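Local coordinates for protein luciferase-like enzymeAMP-CoA-ligase (Zophobas atratus, PDB 4W8O) that probably joins carboxylic acids to coenzyme A by way of an adenylate, as a luciferase-like member of the AMP-binding enzyme family from a nonluminescent mealworm, at residues A[248-253]-A[275-280]; A[255-260]-A[284-289]. All blocks are in the same frame, centred on the assembly; numbering follows the deposited sequence.

Interaction 1. Residues A[248-253]-A[275-280]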
loop_
_atom_site.group_PDB
_atom_site.type_symbol
_atom_site.label_atom_id
_atom_site.label_comp_id
_atom_site.label_asym_id
_atom_site.label_seq_id
_atom_site.Cartn_x
_atom_site.Cartn_y
_atom_site.Cartn_z
ATOM N N ARG A 248 15.681 1.074 4.579
ATOM C CA ARG A 248 15.772 2.122 3.581
ATOM C C ARG A 248 16.116 1.571 2.206
ATOM O O ARG A 248 15.528 1.975 1.210
ATOM C CB ARG A 248 16.818 3.160 3.985
ATOM C CG ARG A 248 16.476 4.543 3.476
ATOM C CD ARG A 248 15.502 5.234 4.420
ATOM N NE ARG A 248 16.197 5.845 5.557
ATOM C CZ ARG A 248 16.904 6.971 5.490
ATOM N NH1 ARG A 248 17.502 7.442 6.579
ATOM N NH2 ARG A 248 17.024 7.629 4.339
ATOM N N SER A 249 17.066 0.647 2.166
ATOM C CA SER A 249 17.579 0.114 0.914
ATOM C C SER A 249 17.652 -1.388 0.967
ATOM O O SER A 249 17.992 -1.972 1.987
ATOM C CB SER A 249 18.983 0.650 0.642
ATOM O OG SER A 249 18.954 2.047 0.474
ATOM N N MET A 250 17.358 -2.008 -0.160
ATOM C CA MET A 250 17.420 -3.438 -0.276
ATOM C C MET A 250 18.860 -3.832 -0.587
ATOM O O MET A 250 19.439 -3.360 -1.559
ATOM C CB MET A 250 16.477 -3.886 -1.382
ATOM C CG MET A 250 16.152 -5.360 -1.356
ATOM S SD MET A 250 17.527 -6.362 -1.930
ATOM C CE MET A 250 16.846 -7.981 -1.619
ATOM N N GLU A 251 19.434 -4.665 0.275
ATOM C CA GLU A 251 20.696 -5.347 0.013
ATOM C C GLU A 251 20.517 -6.807 0.377
ATOM O O GLU A 251 19.886 -7.118 1.383
ATOM C CB GLU A 251 21.839 -4.758 0.833
ATOM C CG GLU A 251 22.532 -3.572 0.183
ATOM C CD GLU A 251 22.026 -2.237 0.693
ATOM O OE1 GLU A 251 22.126 -1.997 1.918
ATOM O OE2 GLU A 251 21.551 -1.419 -0.131
ATOM N N GLY A 252 21.080 -7.693 -0.438
ATOM C CA GLY A 252 20.911 -9.131 -0.264
ATOM C C GLY A 252 21.297 -9.627 1.114
ATOM O O GLY A 252 20.494 -10.235 1.818
ATOM N N GLU A 253 22.534 -9.348 1.491
ATOM C CA GLU A 253 23.104 -9.806 2.749
ATOM C C GLU A 253 22.321 -9.285 3.954
ATOM O O GLU A 253 21.941 -10.051 4.844
ATOM C CB GLU A 253 24.547 -9.327 2.850
ATOM C CG GLU A 253 25.369 -10.075 3.876
ATOM C CD GLU A 253 26.026 -11.316 3.311
ATOM O OE1 GLU A 253 26.173 -12.299 4.065
ATOM O OE2 GLU A 253 26.409 -11.309 2.118
ATOM N N TYR A 275 17.122 -10.811 -7.174
ATOM C CA TYR A 275 18.409 -11.265 -7.692
ATOM C C TYR A 275 19.552 -10.956 -6.731
ATOM O O TYR A 275 20.566 -11.654 -6.746
ATOM C CB TYR A 275 18.676 -10.685 -9.089
ATOM C CG TYR A 275 17.829 -11.344 -10.159
ATOM C CD1 TYR A 275 16.565 -10.862 -10.472
ATOM C CD2 TYR A 275 18.286 -12.470 -10.836
ATOM C CE1 TYR A 275 15.782 -11.479 -11.434
ATOM C CE2 TYR A 275 17.509 -13.092 -11.796
ATOM C CZ TYR A 275 16.261 -12.593 -12.092
ATOM O OH TYR A 275 15.497 -13.216 -13.052
ATOM N N GLN A 276 19.388 -9.939 -5.887
ATOM C CA GLN A 276 20.351 -9.675 -4.818
ATOM C C GLN A 276 20.309 -10.740 -3.717
ATOM O O GLN A 276 21.325 -11.001 -3.072
ATOM C CB GLN A 276 20.134 -8.291 -4.216
ATOM C CG GLN A 276 20.446 -7.160 -5.178
ATOM C CD GLN A 276 20.529 -5.806 -4.491
ATOM O OE1 GLN A 276 21.065 -5.687 -3.390
ATOM N NE2 GLN A 276 20.006 -4.775 -5.146
ATOM N N LEU A 277 19.144 -11.355 -3.508
ATOM C CA LEU A 277 19.004 -12.426 -2.515
ATOM C C LEU A 277 19.668 -13.715 -2.990
ATOM O O LEU A 277 20.419 -14.331 -2.252
ATOM C CB LEU A 277 17.532 -12.714 -2.210
ATOM C CG LEU A 277 16.707 -11.541 -1.690
ATOM C CD1 LEU A 277 15.236 -11.908 -1.636
ATOM C CD2 LEU A 277 17.218 -11.106 -0.326
ATOM N N THR A 278 19.380 -14.106 -4.227
ATOM C CA THR A 278 19.889 -15.349 -4.793
ATOM C C THR A 278 21.394 -15.316 -5.102
ATOM O O THR A 278 21.996 -16.353 -5.292
ATOM C CB THR A 278 19.118 -15.729 -6.065
ATOM O OG1 THR A 278 19.055 -14.598 -6.935
ATOM C CG2 THR A 278 17.692 -16.184 -5.716
ATOM N N ASN A 279 21.994 -14.130 -5.143
ATOM C CA ASN A 279 23.434 -14.008 -5.338
ATOM C C ASN A 279 24.219 -13.850 -4.035
ATOM O O ASN A 279 25.432 -13.646 -4.060
ATOM C CB ASN A 279 23.726 -12.863 -6.303
ATOM C CG ASN A 279 23.462 -13.253 -7.739
ATOM O OD1 ASN A 279 24.310 -13.864 -8.390
ATOM N ND2 ASN A 279 22.281 -12.928 -8.234
ATOM N N VAL A 280 23.542 -13.960 -2.893
ATOM C CA VAL A 280 24.253 -13.999 -1.623
ATOM C C VAL A 280 24.956 -15.349 -1.551
ATOM O O VAL A 280 24.305 -16.388 -1.671
ATOM C CB VAL A 280 23.314 -13.832 -0.410
ATOM C CG1 VAL A 280 24.076 -14.062 0.893
ATOM C CG2 VAL A 280 22.673 -12.452 -0.417
#
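The N-terminal end of helix 252-262, with the loop leading into it, packs against the short helix 274-278 and the turn that follows. Gly252 and Leu277 have the nearest pair of CA atoms, 4.4 Å apart. Lacking a side chain, Gly252 lets the two backbones come together: Gly252 CA lies 3.4 Å from Gln276 O in a CA-H...O contact with an angle of 143° at the hydrogen. Gly252 C also receives the methyl Val280 CG2 at 3.5 Å. Just before it, Glu251 occupies the N-cap position, and its backbone O is hydrogen-bonded by Thr255 OG1. Both helices lie in connections between parallel strands of the mixed sheet: helix 252-262 leads from strand 243-246 to strand 266-268, whose Phe268 lines the pocket holding the bound glycol, and helix 274-278 lies on the way to the next parallel strand, 293-297. The buried side chains of Met250 and Leu277 cross at about a right angle. Met250 CG is anti to the backbone N (chi1 -164°), and a bend at chi2 brings CE to Leu277 CD2 at 3.4 Å, tighter than usual carbon contact. Gln276, extended beyond CG, reaches tip to tip toward Met250, its CB 4.0 Å from Met250 SD. Leu277 in turn touches Leu312 of helix 303-312. At the other end Glu253 crosses Val280 obliquely, its carboxylate lying beside the CG1 methyl (OE2 to CG1 3.8 Å), while Glu253 OE1 makes a salt bridge with Arg285 NH1 and a hydrogen bond with Tyr286 OH. The turn that presents Val280 is braced from within: Asn279 ND2 gives a straight, in-plane hydrogen bond of 2.6 Å to Tyr275 O, and Val280 N reaches Leu277 O at 3.2 Å.

Interaction 2. Residues A[255-260]-A[284-289]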
loop_
_atom_site.group_PDB
_atom_site.type_symbol
_atom_site.label_atom_id
_atom_site.label_comp_id
_atom_site.label_asym_id
_atom_site.label_seq_id
_atom_site.Cartn_x
_atom_site.Cartn_y
_atom_site.Cartn_z
ATOM N N THR A 255 19.331 -8.149 4.094
ATOM C CA THR A 255 17.973 -8.672 4.115
ATOM C C THR A 255 17.947 -10.057 4.770
ATOM O O THR A 255 17.084 -10.334 5.594
ATOM C CB THR A 255 17.361 -8.745 2.702
ATOM O OG1 THR A 255 17.306 -7.438 2.125
ATOM C CG2 THR A 255 15.956 -9.319 2.750
ATOM N N LEU A 256 18.903 -10.918 4.420
ATOM C CA LEU A 256 18.984 -12.238 5.050
ATOM C C LEU A 256 19.280 -12.121 6.544
ATOM O O LEU A 256 18.704 -12.848 7.351
ATOM C CB LEU A 256 20.021 -13.125 4.357
ATOM C CG LEU A 256 19.750 -13.471 2.885
ATOM C CD1 LEU A 256 20.737 -14.528 2.408
ATOM C CD2 LEU A 256 18.323 -13.948 2.665
ATOM N N GLN A 257 20.158 -11.191 6.909
ATOM C CA GLN A 257 20.432 -10.908 8.323
ATOM C C GLN A 257 19.167 -10.481 9.076
ATOM O O GLN A 257 18.932 -10.928 10.205
ATOM C CB GLN A 257 21.499 -9.824 8.464
ATOM C CG GLN A 257 22.900 -10.287 8.100
ATOM C CD GLN A 257 23.849 -9.137 7.800
ATOM O OE1 GLN A 257 23.582 -7.980 8.128
ATOM N NE2 GLN A 257 24.969 -9.456 7.175
ATOM N N MET A 258 18.363 -9.617 8.460
ATOM C CA MET A 258 17.124 -9.150 9.096
ATOM C C MET A 258 16.120 -10.287 9.274
ATOM O O MET A 258 15.464 -10.368 10.308
ATOM C CB MET A 258 16.490 -7.989 8.314
ATOM C CG MET A 258 17.195 -6.655 8.496
ATOM S SD MET A 258 16.410 -5.301 7.583
ATOM C CE MET A 258 17.783 -4.147 7.472
ATOM N N ILE A 259 16.011 -11.165 8.279
ATOM C CA ILE A 259 15.145 -12.352 8.387
ATOM C C ILE A 259 15.548 -13.206 9.584
ATOM O O ILE A 259 14.691 -13.677 10.343
ATOM C CB ILE A 259 15.164 -13.212 7.104
ATOM C CG1 ILE A 259 14.449 -12.471 5.972
ATOM C CG2 ILE A 259 14.489 -14.559 7.344
ATOM C CD1 ILE A 259 14.707 -13.045 4.599
ATOM N N GLU A 260 16.850 -13.401 9.749
ATOM C CA GLU A 260 17.376 -14.097 10.913
ATOM C C GLU A 260 17.133 -13.314 12.205
ATOM O O GLU A 260 16.623 -13.868 13.183
ATOM C CB GLU A 260 18.870 -14.315 10.743
ATOM C CG GLU A 260 19.500 -15.165 11.825
ATOM C CD GLU A 260 20.927 -15.516 11.489
ATOM O OE1 GLU A 260 21.169 -16.676 11.118
ATOM O OE2 GLU A 260 21.791 -14.623 11.562
ATOM N N GLU A 284 23.309 -20.660 3.644
ATOM C CA GLU A 284 23.047 -21.620 4.720
ATOM C C GLU A 284 23.567 -21.106 6.057
ATOM O O GLU A 284 23.071 -21.506 7.112
ATOM C CB GLU A 284 23.682 -22.987 4.429
ATOM C CG GLU A 284 23.611 -23.445 2.975
ATOM C CD GLU A 284 24.704 -22.843 2.097
ATOM O OE1 GLU A 284 25.840 -22.623 2.586
ATOM O OE2 GLU A 284 24.419 -22.580 0.911
ATOM N N ARG A 285 24.561 -20.220 6.013
ATOM C CA ARG A 285 25.086 -19.601 7.234
ATOM C C ARG A 285 24.076 -18.666 7.925
ATOM O O ARG A 285 24.322 -18.214 9.042
ATOM C CB ARG A 285 26.421 -18.885 6.959
ATOM C CG ARG A 285 26.328 -17.610 6.133
ATOM C CD ARG A 285 27.635 -17.305 5.405
ATOM N NE ARG A 285 27.408 -16.518 4.189
ATOM C CZ ARG A 285 27.358 -15.185 4.122
ATOM N NH1 ARG A 285 27.143 -14.598 2.946
ATOM N NH2 ARG A 285 27.511 -14.424 5.204
ATOM N N TYR A 286 22.953 -18.381 7.263
ATOM C CA TYR A 286 21.832 -17.675 7.887
ATOM C C TYR A 286 20.715 -18.640 8.254
ATOM O O TYR A 286 20.382 -19.536 7.487
ATOM C CB TYR A 286 21.293 -16.592 6.950
ATOM C CG TYR A 286 22.276 -15.478 6.755
ATOM C CD1 TYR A 286 22.537 -14.585 7.783
ATOM C CD2 TYR A 286 22.973 -15.334 5.563
ATOM C CE1 TYR A 286 23.455 -13.570 7.632
ATOM C CE2 TYR A 286 23.897 -14.317 5.398
ATOM C CZ TYR A 286 24.133 -13.438 6.440
ATOM O OH TYR A 286 25.039 -12.417 6.299
ATOM N N ASP A 287 20.155 -18.452 9.443
ATOM C CA ASP A 287 18.975 -19.186 9.872
ATOM C C ASP A 287 17.754 -18.480 9.302
ATOM O O ASP A 287 17.336 -17.434 9.800
ATOM C CB ASP A 287 18.913 -19.244 11.400
ATOM C CG ASP A 287 17.670 -19.950 11.920
ATOM O OD1 ASP A 287 16.882 -20.503 11.129
ATOM O OD2 ASP A 287 17.479 -19.947 13.150
ATOM N N LEU A 288 17.193 -19.062 8.248
ATOM C CA LEU A 288 16.048 -18.494 7.553
ATOM C C LEU A 288 14.775 -19.294 7.803
ATOM O O LEU A 288 13.803 -19.141 7.068
ATOM C CB LEU A 288 16.329 -18.467 6.049
ATOM C CG LEU A 288 17.647 -17.819 5.620
ATOM C CD1 LEU A 288 17.817 -17.961 4.117
ATOM C CD2 LEU A 288 17.709 -16.357 6.054
ATOM N N SER A 289 14.765 -20.131 8.840
ATOM C CA SER A 289 13.661 -21.080 9.049
ATOM C C SER A 289 12.330 -20.421 9.432
ATOM O O SER A 289 11.287 -21.052 9.305
ATOM C CB SER A 289 14.036 -22.147 10.092
ATOM O OG SER A 289 14.323 -21.559 11.346
#
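Tyr286, Glu260 and Leu288 bury most of the surface. The Tyr286 ring rests one face on helix 252-262: Leu256 CB stands 4.1 Å from its centroid, 20° off the normal, in a CH-pi contact. Its hydroxyl takes a hydrogen bond of 3.1 Å from Gln257 NE2; Tyr286 OH lies close to the plane of the Gln257 amide, the bond is nearly straight (166° at the hydrogen), and the hydroxyl is also bonded to Glu253. Glu260 has CG anti to the backbone N (chi1 -174°) and an extended chain, so its carboxylate crosses to the loop. There OE1 accepts Asp287 N at 2.6 Å, short and almost straight, from above the carboxylate plane, while OE2 lies at the edge of the Tyr286 ring. Leu288 brings only its CD2 branch to the helix, touching Ile259 CG2 at 3.9 Å and Leu256 O at the same distance. Asp287 is held in its own turn, since OD1 accepts both Ser289 N (3.1 Å) and Ser289 OG (2.8 Å). An Asx turn thus shapes the loop that precedes parallel strand 293-297 where it packs on the crossover helix 252-262 of the AMP-binding alpha/beta domain.

From the N terminus the segments come in the order 248-253, 255-260, 275-280 and 284-289, so the two contacts cross rather than nest. Interaction 1 closes a loop of 21 intervening residues, containing the rest of helix 252-262 and strand 266-268. Interaction 2 closes one of 23, which takes in that strand and helix 274-278. Their centres are about 12 Å apart; the first uses the start of helix 252-262, the second its later turns. They meet directly: Glu253 is shared by both, and Val280 CG1 packs 3.7 Å from Leu256 CD1. Together they tie one helix to two parts of the connection between parallel strands 266-268 and 293-297.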